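PDB 3KTO: response regulator receiver protein from Pseudoalteromonas atlantica T6c, which probably acts as a CheY-like receiver module in two-component signalling or transcription regulation, though its phosphoacceptor position appears to be atypical. Local coordinates for residues A[82-94]-A[103-116]. Numbering follows the deposited sequence.
Sequences PTIVMASSSDIPT and AADFIEKPFIEHVL
Phe106 leans its ring toward strand 83-87, where Val85 CG1 meets its CD1 at 3.7 Å and Ala87 CB its CZ at 3.9 Å; alanine is small enough to let CZ come close. Thr94 CG2 adds a methyl, and Ser90 OG comes within 3.3 Å of CZ while hydrogen-bonding Asp91 O. The ring reaches Ser90 and Thr94 because CG stands anti to the backbone N (chi1 -174°). Replacing the ring by an alanine's methyl is likely to leave the Val85, Ala87 and Thr94 methyls without their shared partner. On the sheet face of Ile84 and Ile107, selenomethionine Met86, bent at chi3 (82°), lays CE over one face of the Phe111 ring, 3.9 Å from its centroid, a CH-pi contact, and against Lys109 CG; Ile84 CG2 packs on Ile107 CD1 at 3.6 Å. Strands 83-87 and 105-108 are joined through helix 92-100 as a beta-alpha-beta unit, the last two strands of the parallel receiver sheet. Val85 N donates to Asp105 O, and Ile107 N to Val85 O at 2.8 Å, fixing the register. Farther out, Asp91 OD1 caps helix 92-100 through Thr94 N, and Lys109 NZ forms salt bridges with Asp13 and Glu57, consistent with the receiver's conserved lysine beside its acidic pocket.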
# COMPACT_ATOMS: atom_id res chain seq x y z
N PRO A 82 19.36 -14.69 12.15
CA PRO A 82 18.18 -15.25 11.49
C PRO A 82 17.33 -14.08 11.04
O PRO A 82 16.98 -13.22 11.85
CB PRO A 82 17.50 -16.04 12.61
CG PRO A 82 18.66 -16.46 13.47
CD PRO A 82 19.50 -15.21 13.52
N THR A 83 17.01 -14.03 9.76
CA THR A 83 16.24 -12.92 9.23
C THR A 83 14.93 -13.33 8.56
O THR A 83 14.89 -14.24 7.73
CB THR A 83 17.07 -12.12 8.22
OG1 THR A 83 18.25 -11.62 8.87
CG2 THR A 83 16.26 -10.97 7.65
N ILE A 84 13.86 -12.64 8.95
CA ILE A 84 12.53 -12.86 8.39
C ILE A 84 12.32 -11.73 7.38
O ILE A 84 12.34 -10.56 7.75
CB ILE A 84 11.43 -12.74 9.48
CG1 ILE A 84 11.65 -13.78 10.58
CG2 ILE A 84 10.07 -12.93 8.86
CD1 ILE A 84 10.68 -13.62 11.75
N VAL A 85 12.15 -12.07 6.11
CA VAL A 85 11.91 -11.04 5.10
C VAL A 85 10.40 -10.95 4.83
O VAL A 85 9.73 -11.97 4.70
CB VAL A 85 12.68 -11.37 3.81
CG1 VAL A 85 12.30 -10.39 2.72
CG2 VAL A 85 14.19 -11.30 4.08
N MSE A 86 9.87 -9.73 4.78
CA MSE A 86 8.45 -9.51 4.55
C MSE A 86 8.24 -8.56 3.37
O MSE A 86 9.08 -7.70 3.11
CB MSE A 86 7.80 -8.91 5.80
CG MSE A 86 7.99 -9.75 7.07
SE MSE A 86 7.08 -8.99 8.60
CE MSE A 86 5.31 -9.69 8.23
N ALA A 87 7.13 -8.73 2.67
CA ALA A 87 6.84 -7.88 1.52
C ALA A 87 5.34 -7.86 1.28
O ALA A 87 4.67 -8.88 1.42
CB ALA A 87 7.58 -8.40 0.28
N SER A 88 4.82 -6.69 0.94
CA SER A 88 3.40 -6.55 0.66
C SER A 88 3.22 -6.68 -0.84
O SER A 88 2.10 -6.67 -1.36
CB SER A 88 2.89 -5.20 1.15
OG SER A 88 3.73 -4.15 0.71
N SER A 89 4.35 -6.80 -1.53
CA SER A 89 4.41 -6.94 -2.97
C SER A 89 5.55 -7.89 -3.29
O SER A 89 6.67 -7.72 -2.79
CB SER A 89 4.69 -5.58 -3.62
OG SER A 89 4.92 -5.72 -5.01
N SER A 90 5.29 -8.90 -4.11
CA SER A 90 6.37 -9.82 -4.42
C SER A 90 6.15 -10.77 -5.59
O SER A 90 5.07 -11.32 -5.75
CB SER A 90 6.69 -10.65 -3.17
OG SER A 90 7.62 -11.68 -3.48
N ASP A 91 7.19 -10.94 -6.39
CA ASP A 91 7.13 -11.87 -7.50
C ASP A 91 8.03 -13.03 -7.10
O ASP A 91 8.69 -12.99 -6.07
CB ASP A 91 7.61 -11.24 -8.82
CG ASP A 91 8.97 -10.57 -8.73
OD1 ASP A 91 9.84 -11.04 -7.97
OD2 ASP A 91 9.16 -9.57 -9.45
N ILE A 92 8.03 -14.08 -7.91
CA ILE A 92 8.83 -15.25 -7.59
C ILE A 92 10.34 -14.99 -7.47
O ILE A 92 10.96 -15.46 -6.52
CB ILE A 92 8.61 -16.37 -8.64
CG1 ILE A 92 7.15 -16.85 -8.60
CG2 ILE A 92 9.54 -17.50 -8.38
CD1 ILE A 92 6.64 -17.15 -7.23
N PRO A 93 10.94 -14.24 -8.41
CA PRO A 93 12.38 -13.98 -8.30
C PRO A 93 12.80 -13.31 -6.98
O PRO A 93 13.85 -13.62 -6.43
CB PRO A 93 12.67 -13.12 -9.52
CG PRO A 93 11.72 -13.67 -10.54
CD PRO A 93 10.43 -13.79 -9.72
N THR A 94 11.97 -12.40 -6.48
CA THR A 94 12.28 -11.73 -5.22
C THR A 94 12.32 -12.75 -4.06
O THR A 94 13.23 -12.73 -3.22
CB THR A 94 11.25 -10.62 -4.94
OG1 THR A 94 11.50 -9.52 -5.83
CG2 THR A 94 11.33 -10.14 -3.48
N ALA A 103 17.63 -15.88 4.08
CA ALA A 103 16.47 -15.53 4.90
C ALA A 103 15.91 -16.78 5.56
O ALA A 103 15.84 -17.83 4.93
CB ALA A 103 15.40 -14.87 4.03
N ALA A 104 15.51 -16.68 6.83
CA ALA A 104 14.94 -17.83 7.54
C ALA A 104 13.52 -18.09 7.04
O ALA A 104 13.05 -19.22 7.05
CB ALA A 104 14.92 -17.56 9.05
N ASP A 105 12.84 -17.04 6.60
CA ASP A 105 11.48 -17.16 6.06
C ASP A 105 11.16 -15.91 5.26
O ASP A 105 11.80 -14.87 5.41
CB ASP A 105 10.46 -17.36 7.20
CG ASP A 105 9.12 -17.93 6.71
OD1 ASP A 105 9.06 -18.46 5.59
OD2 ASP A 105 8.12 -17.86 7.47
N PHE A 106 10.18 -16.03 4.37
CA PHE A 106 9.72 -14.93 3.55
C PHE A 106 8.21 -14.91 3.80
O PHE A 106 7.54 -15.92 3.56
CB PHE A 106 10.02 -15.21 2.07
CG PHE A 106 9.71 -14.07 1.15
CD1 PHE A 106 10.68 -13.15 0.81
CD2 PHE A 106 8.42 -13.89 0.65
CE1 PHE A 106 10.39 -12.06 -0.01
CE2 PHE A 106 8.12 -12.81 -0.18
CZ PHE A 106 9.10 -11.89 -0.51
N ILE A 107 7.69 -13.79 4.30
CA ILE A 107 6.27 -13.67 4.63
C ILE A 107 5.59 -12.57 3.82
O ILE A 107 6.01 -11.41 3.85
CB ILE A 107 6.06 -13.33 6.13
CG1 ILE A 107 6.73 -14.37 7.02
CG2 ILE A 107 4.57 -13.27 6.44
CD1 ILE A 107 6.63 -14.05 8.50
N GLU A 108 4.53 -12.91 3.10
CA GLU A 108 3.80 -11.91 2.33
C GLU A 108 2.91 -11.14 3.29
O GLU A 108 2.41 -11.70 4.26
CB GLU A 108 2.93 -12.58 1.27
CG GLU A 108 3.69 -13.34 0.20
CD GLU A 108 2.78 -14.25 -0.60
OE1 GLU A 108 2.46 -15.36 -0.11
OE2 GLU A 108 2.38 -13.85 -1.72
N LYS A 109 2.73 -9.85 3.02
CA LYS A 109 1.86 -8.99 3.83
C LYS A 109 0.70 -8.58 2.92
O LYS A 109 0.89 -8.39 1.72
CB LYS A 109 2.61 -7.73 4.30
CG LYS A 109 3.71 -7.99 5.31
CD LYS A 109 4.23 -6.68 5.91
CE LYS A 109 5.00 -5.84 4.90
NZ LYS A 109 5.54 -4.58 5.51
N PRO A 110 -0.53 -8.48 3.45
CA PRO A 110 -0.95 -8.71 4.84
C PRO A 110 -0.63 -10.13 5.25
O PRO A 110 -0.83 -11.08 4.49
CB PRO A 110 -2.46 -8.43 4.79
CG PRO A 110 -2.82 -8.82 3.39
CD PRO A 110 -1.70 -8.19 2.60
N PHE A 111 -0.14 -10.28 6.47
CA PHE A 111 0.26 -11.58 6.98
C PHE A 111 -0.66 -12.15 8.05
O PHE A 111 -1.54 -11.46 8.58
CB PHE A 111 1.67 -11.48 7.58
CG PHE A 111 1.75 -10.51 8.71
CD1 PHE A 111 1.66 -9.15 8.48
CD2 PHE A 111 1.87 -10.96 10.03
CE1 PHE A 111 1.68 -8.24 9.54
CE2 PHE A 111 1.89 -10.06 11.09
CZ PHE A 111 1.79 -8.70 10.84
N ILE A 112 -0.44 -13.41 8.35
CA ILE A 112 -1.19 -14.13 9.36
C ILE A 112 -0.35 -13.94 10.61
O ILE A 112 0.81 -14.35 10.66
CB ILE A 112 -1.29 -15.61 9.00
CG1 ILE A 112 -1.73 -15.75 7.54
CG2 ILE A 112 -2.27 -16.30 9.92
CD1 ILE A 112 -1.69 -17.17 7.01
N GLU A 113 -0.92 -13.32 11.64
CA GLU A 113 -0.14 -13.08 12.83
C GLU A 113 0.53 -14.29 13.46
O GLU A 113 1.68 -14.18 13.91
CB GLU A 113 -0.95 -12.32 13.88
CG GLU A 113 -2.22 -12.99 14.34
CD GLU A 113 -2.82 -12.27 15.53
OE1 GLU A 113 -2.98 -11.03 15.46
OE2 GLU A 113 -3.12 -12.94 16.55
N HIS A 114 -0.13 -15.45 13.49
CA HIS A 114 0.52 -16.60 14.12
C HIS A 114 1.76 -17.05 13.36
O HIS A 114 2.69 -17.60 13.96
CB HIS A 114 -0.46 -17.77 14.34
CG HIS A 114 -0.74 -18.58 13.11
ND1 HIS A 114 -1.78 -18.31 12.25
CD2 HIS A 114 -0.12 -19.68 12.62
CE1 HIS A 114 -1.79 -19.20 11.28
NE2 HIS A 114 -0.80 -20.05 11.48
N VAL A 115 1.79 -16.82 12.06
CA VAL A 115 2.95 -17.20 11.28
C VAL A 115 4.13 -16.34 11.74
O VAL A 115 5.19 -16.86 12.07
CB VAL A 115 2.72 -16.95 9.77
CG1 VAL A 115 4.01 -17.21 8.99
CG2 VAL A 115 1.62 -17.87 9.26
N LEU A 116 3.92 -15.04 11.79
CA LEU A 116 4.98 -14.14 12.23
C LEU A 116 5.36 -14.44 13.67
O LEU A 116 6.54 -14.59 13.98
CB LEU A 116 4.54 -12.69 12.11
CG LEU A 116 5.54 -11.68 12.69
CD1 LEU A 116 6.82 -11.70 11.87
CD2 LEU A 116 4.92 -10.30 12.70